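Local coordinates for protein major mite allergen Der p 23 (Dermatophagoides pteronyssinus, PDB 4ZCE) that is recognised by IgE in house dust mite allergy and, despite its peritrophin-like chitin-binding domain, does not bind chitin in vitro, at residues 20-25 with 31-36. Residues are numbered along the deposited sequence; the frame is centred on the assembly and turned at random.
Sequences PHKFYI and AVHKDC. With EDO (1,2-ethanediol), chain C.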
ATOM      1  N   PRO A  20     -12.569   2.517  -0.163  1.00 13.71           N
ATOM      2  CA  PRO A  20     -11.488   3.176   0.578  1.00 12.56           C
ATOM      3  C   PRO A  20     -10.274   2.275   0.803  1.00 12.26           C
ATOM      4  O   PRO A  20      -9.259   2.753   1.306  1.00 14.68           O
ATOM      5  CB  PRO A  20     -12.145   3.502   1.918  1.00 13.00           C
ATOM      6  CG  PRO A  20     -13.169   2.420   2.093  1.00 15.05           C
ATOM      7  CD  PRO A  20     -13.706   2.171   0.719  1.00 14.50           C
ATOM      8  N   HIS A  21     -10.389   0.997   0.451  1.00 11.66           N
ATOM      9  CA  HIS A  21      -9.291   0.045   0.601  1.00 12.06           C
ATOM     10  C   HIS A  21      -8.464  -0.094  -0.673  1.00 15.05           C
ATOM     11  O   HIS A  21      -7.524  -0.885  -0.710  1.00 18.74           O
ATOM     12  CB  HIS A  21      -9.822  -1.337   0.977  1.00 14.00           C
ATOM     13  CG  HIS A  21     -10.728  -1.321   2.164  1.00 15.00           C
ATOM     14  ND1 HIS A  21     -12.096  -1.409   2.049  1.00 19.87           N
ATOM     15  CD2 HIS A  21     -10.459  -1.203   3.487  1.00 15.05           C
ATOM     16  CE1 HIS A  21     -12.638  -1.355   3.259  1.00 16.92           C
ATOM     17  NE2 HIS A  21     -11.667  -1.220   4.142  1.00 14.16           N
ATOM     18  N   LYS A  22      -8.824   0.640  -1.723  1.00 10.76           N
ATOM     19  CA  LYS A  22      -8.155   0.475  -3.011  1.00 12.15           C
ATOM     20  C   LYS A  22      -7.657   1.818  -3.512  1.00 11.45           C
ATOM     21  O   LYS A  22      -7.983   2.867  -2.964  1.00 12.79           O
ATOM     22  CB  LYS A  22      -9.099  -0.171  -4.029  1.00 11.79           C
ATOM     23  CG  LYS A  22      -9.573  -1.566  -3.596  1.00 12.46           C
ATOM     24  CD  LYS A  22     -10.381  -2.243  -4.678  1.00 16.20           C
ATOM     25  CE  LYS A  22     -10.853  -3.615  -4.238  1.00 22.95           C
ATOM     26  NZ  LYS A  22     -11.603  -4.317  -5.295  1.00 30.26           N
ATOM     27  N   PHE A  23      -6.834   1.766  -4.552  1.00  9.74           N
ATOM     28  CA  PHE A  23      -6.321   2.973  -5.189  1.00 12.45           C
ATOM     29  C   PHE A  23      -5.837   2.647  -6.592  1.00 11.06           C
ATOM     30  O   PHE A  23      -5.838   1.489  -7.010  1.00 11.46           O
ATOM     31  CB  PHE A  23      -5.196   3.593  -4.338  1.00 11.49           C
ATOM     32  CG  PHE A  23      -4.002   2.690  -4.111  1.00 10.98           C
ATOM     33  CD1 PHE A  23      -4.041   1.690  -3.159  1.00 10.78           C
ATOM     34  CD2 PHE A  23      -2.831   2.854  -4.841  1.00 11.30           C
ATOM     35  CE1 PHE A  23      -2.939   0.870  -2.942  1.00 11.51           C
ATOM     36  CE2 PHE A  23      -1.722   2.030  -4.602  1.00 12.08           C
ATOM     37  CZ  PHE A  23      -1.789   1.054  -3.657  1.00 10.01           C
ATOM     38  N   TYR A  24      -5.438   3.676  -7.323  1.00 10.44           N
ATOM     39  CA  TYR A  24      -4.927   3.523  -8.666  1.00 11.02           C
ATOM     40  C   TYR A  24      -3.514   4.080  -8.767  1.00 11.57           C
ATOM     41  O   TYR A  24      -3.205   5.136  -8.220  1.00 11.51           O
ATOM     42  CB  TYR A  24      -5.831   4.238  -9.678  1.00  9.38           C
ATOM     43  CG  TYR A  24      -7.193   3.600  -9.832  1.00 10.43           C
ATOM     44  CD1 TYR A  24      -8.283   4.077  -9.116  1.00 13.55           C
ATOM     45  CD2 TYR A  24      -7.390   2.527 -10.690  1.00 13.26           C
ATOM     46  CE1 TYR A  24      -9.547   3.503  -9.256  1.00 13.03           C
ATOM     47  CE2 TYR A  24      -8.645   1.953 -10.841  1.00 14.30           C
ATOM     48  CZ  TYR A  24      -9.716   2.441 -10.114  1.00 12.59           C
ATOM     49  OH  TYR A  24     -10.956   1.848 -10.271  1.00 18.12           O
ATOM     50  N   ILE A  25      -2.662   3.368  -9.487  1.00 12.34           N
ATOM     51  CA  ILE A  25      -1.332   3.864  -9.794  1.00 11.71           C
ATOM     52  C   ILE A  25      -1.278   4.159 -11.280  1.00 12.85           C
ATOM     53  O   ILE A  25      -1.605   3.293 -12.104  1.00 13.65           O
ATOM     54  CB  ILE A  25      -0.226   2.847  -9.428  1.00 11.87           C
ATOM     55  CG1 ILE A  25      -0.348   2.425  -7.961  1.00 14.82           C
ATOM     56  CG2 ILE A  25       1.136   3.462  -9.702  1.00 14.06           C
ATOM     57  CD1 ILE A  25       0.650   1.343  -7.536  1.00 17.44           C
ATOM     58  N   ALA A  31      -3.468   3.246 -15.986  1.00 17.00           N
ATOM     59  CA  ALA A  31      -3.761   2.969 -14.581  1.00 15.08           C
ATOM     60  C   ALA A  31      -3.732   1.483 -14.234  1.00 15.92           C
ATOM     61  O   ALA A  31      -4.160   0.633 -15.019  1.00 19.54           O
ATOM     62  CB  ALA A  31      -5.109   3.550 -14.205  1.00 14.89           C
ATOM     63  N   VAL A  32      -3.273   1.194 -13.024  1.00 14.84           N
ATOM     64  CA  VAL A  32      -3.363  -0.128 -12.424  1.00 14.01           C
ATOM     65  C   VAL A  32      -4.109  -0.005 -11.102  1.00 14.04           C
ATOM     66  O   VAL A  32      -3.786   0.844 -10.289  1.00 17.10           O
ATOM     67  CB  VAL A  32      -1.962  -0.686 -12.173  1.00 15.56           C
ATOM     68  CG1 VAL A  32      -1.981  -1.921 -11.250  1.00 26.44           C
ATOM     69  CG2 VAL A  32      -1.297  -0.986 -13.519  1.00 20.27           C
ATOM     70  N   HIS A  33      -5.105  -0.859 -10.903  1.00 13.11           N
ATOM     71  CA  HIS A  33      -5.922  -0.866  -9.695  1.00 12.78           C
ATOM     72  C   HIS A  33      -5.242  -1.726  -8.629  1.00 15.97           C
ATOM     73  O   HIS A  33      -4.872  -2.876  -8.892  1.00 17.05           O
ATOM     74  CB  HIS A  33      -7.286  -1.465 -10.047  1.00 11.24           C
ATOM     75  CG  HIS A  33      -8.387  -1.057  -9.136  1.00 12.68           C
ATOM     76  ND1 HIS A  33      -9.659  -1.578  -9.246  1.00 16.87           N
ATOM     77  CD2 HIS A  33      -8.431  -0.178  -8.109  1.00 14.15           C
ATOM     78  CE1 HIS A  33     -10.437  -1.037  -8.332  1.00 17.28           C
ATOM     79  NE2 HIS A  33      -9.715  -0.183  -7.625  1.00 13.98           N
ATOM     80  N   LYS A  34      -5.078  -1.173  -7.429  1.00 12.25           N
ATOM     81  CA  LYS A  34      -4.350  -1.838  -6.342  1.00 15.06           C
ATOM     82  C   LYS A  34      -5.163  -1.918  -5.058  1.00 11.48           C
ATOM     83  O   LYS A  34      -6.078  -1.123  -4.833  1.00 11.47           O
ATOM     84  CB  LYS A  34      -3.065  -1.078  -6.025  1.00 11.33           C
ATOM     85  CG  LYS A  34      -1.997  -1.132  -7.113  1.00 16.08           C
ATOM     86  CD  LYS A  34      -1.567  -2.557  -7.357  1.00 25.36           C
ATOM     87  CE  LYS A  34      -0.170  -2.612  -7.915  1.00 44.66           C
ATOM     88  NZ  LYS A  34       0.214  -4.005  -8.271  1.00 40.37           N
ATOM     89  N   ASP A  35      -4.803  -2.887  -4.213  1.00 12.05           N
ATOM     90  CA  ASP A  35      -5.381  -3.057  -2.874  1.00 13.01           C
ATOM     91  C   ASP A  35      -4.421  -2.594  -1.799  1.00 12.15           C
ATOM     92  O   ASP A  35      -3.228  -2.850  -1.879  1.00 15.86           O
ATOM     93  CB  ASP A  35      -5.659  -4.533  -2.606  1.00 15.42           C
ATOM     94  CG  ASP A  35      -6.663  -5.118  -3.567  1.00 24.51           C
ATOM     95  OD1 ASP A  35      -7.817  -4.666  -3.549  1.00 21.06           O
ATOM     96  OD2 ASP A  35      -6.301  -6.044  -4.322  1.00 37.66           O
ATOM     97  N   CYS A  36      -4.947  -1.931  -0.774  1.00 10.36           N
ATOM     98  CA  CYS A  36      -4.173  -1.693   0.434  1.00 11.25           C
ATOM     99  C   CYS A  36      -4.092  -2.986   1.228  1.00 10.98           C
ATOM    100  O   CYS A  36      -5.010  -3.804   1.182  1.00 13.96           O
ATOM    101  CB  CYS A  36      -4.822  -0.624   1.303  1.00  9.32           C
ATOM    102  SG  CYS A  36      -4.584   1.066   0.687  1.00 14.63           S
TER
HETATM  103  C1  EDO C 101      -8.341  -4.427  -6.983  1.00 38.73           C
HETATM  104  O1  EDO C 101      -9.637  -4.265  -7.534  1.00 39.72           O
HETATM  105  C2  EDO C 101      -8.341  -5.875  -6.586  1.00 42.75           C
HETATM  106  O2  EDO C 101      -7.105  -6.387  -7.028  1.00 48.35           O
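Phe23 and Lys34 exchange two backbone hydrogen bonds, Lys34 N to Phe23 O at 2.8 Å and Phe23 N to Lys34 O at 3.0 Å, which identifies them as an antiparallel hydrogen-bonded pair. Ile25 and Val32 repeat this reciprocal pair of hydrogen bonds, and Cys36 N donates to His21 O at 2.8 Å with a nearly straight N-H...O angle of 172°. Between these rungs Lys22 faces Asp35 and Tyr24 faces His33 as non-hydrogen-bonded pairs, and on their face of the sheet the Tyr24 and His33 rings form an offset stack, centroids 4.2 Å apart and planes 8° from parallel. His33 reaches the phenol because its CG stands anti to the backbone N (chi1 -156°). NE2 of the imidazole is hydrogen-bonded to Asp16, which should restrain the ring's rotation, while Phe5 stacks on Tyr24. Beside them Lys22 is extended beyond CG, its NZ still 4.2 Å from Asp35 OD1, beyond a salt bridge. An ethanediol, probably from the crystallisation liquor, spans the two side chains: Lys22 NZ donates to its O1, and its O2 donates to Asp35 OD2. On the other face, Lys34 CB lies 3.6 Å from the Phe23 ring centroid, a CH-pi contact over the ring face. Beyond CB the Lys34 chain bends at its second torsion, and its CG meets Ile25 CD1. Cys36 SG, disulfide-bonded to Cys49, approaches the Phe23 ring obliquely, and Trp42 stacks with that ring. In this hairpin of the chitin-binding type-2 domain, the five backbone bonds thus fix the register, while the stack and the CH-pi contact pack its two faces; the Lys22 and Asp35 charges, bridged by a crystallisation additive, probably contribute little direct pairing.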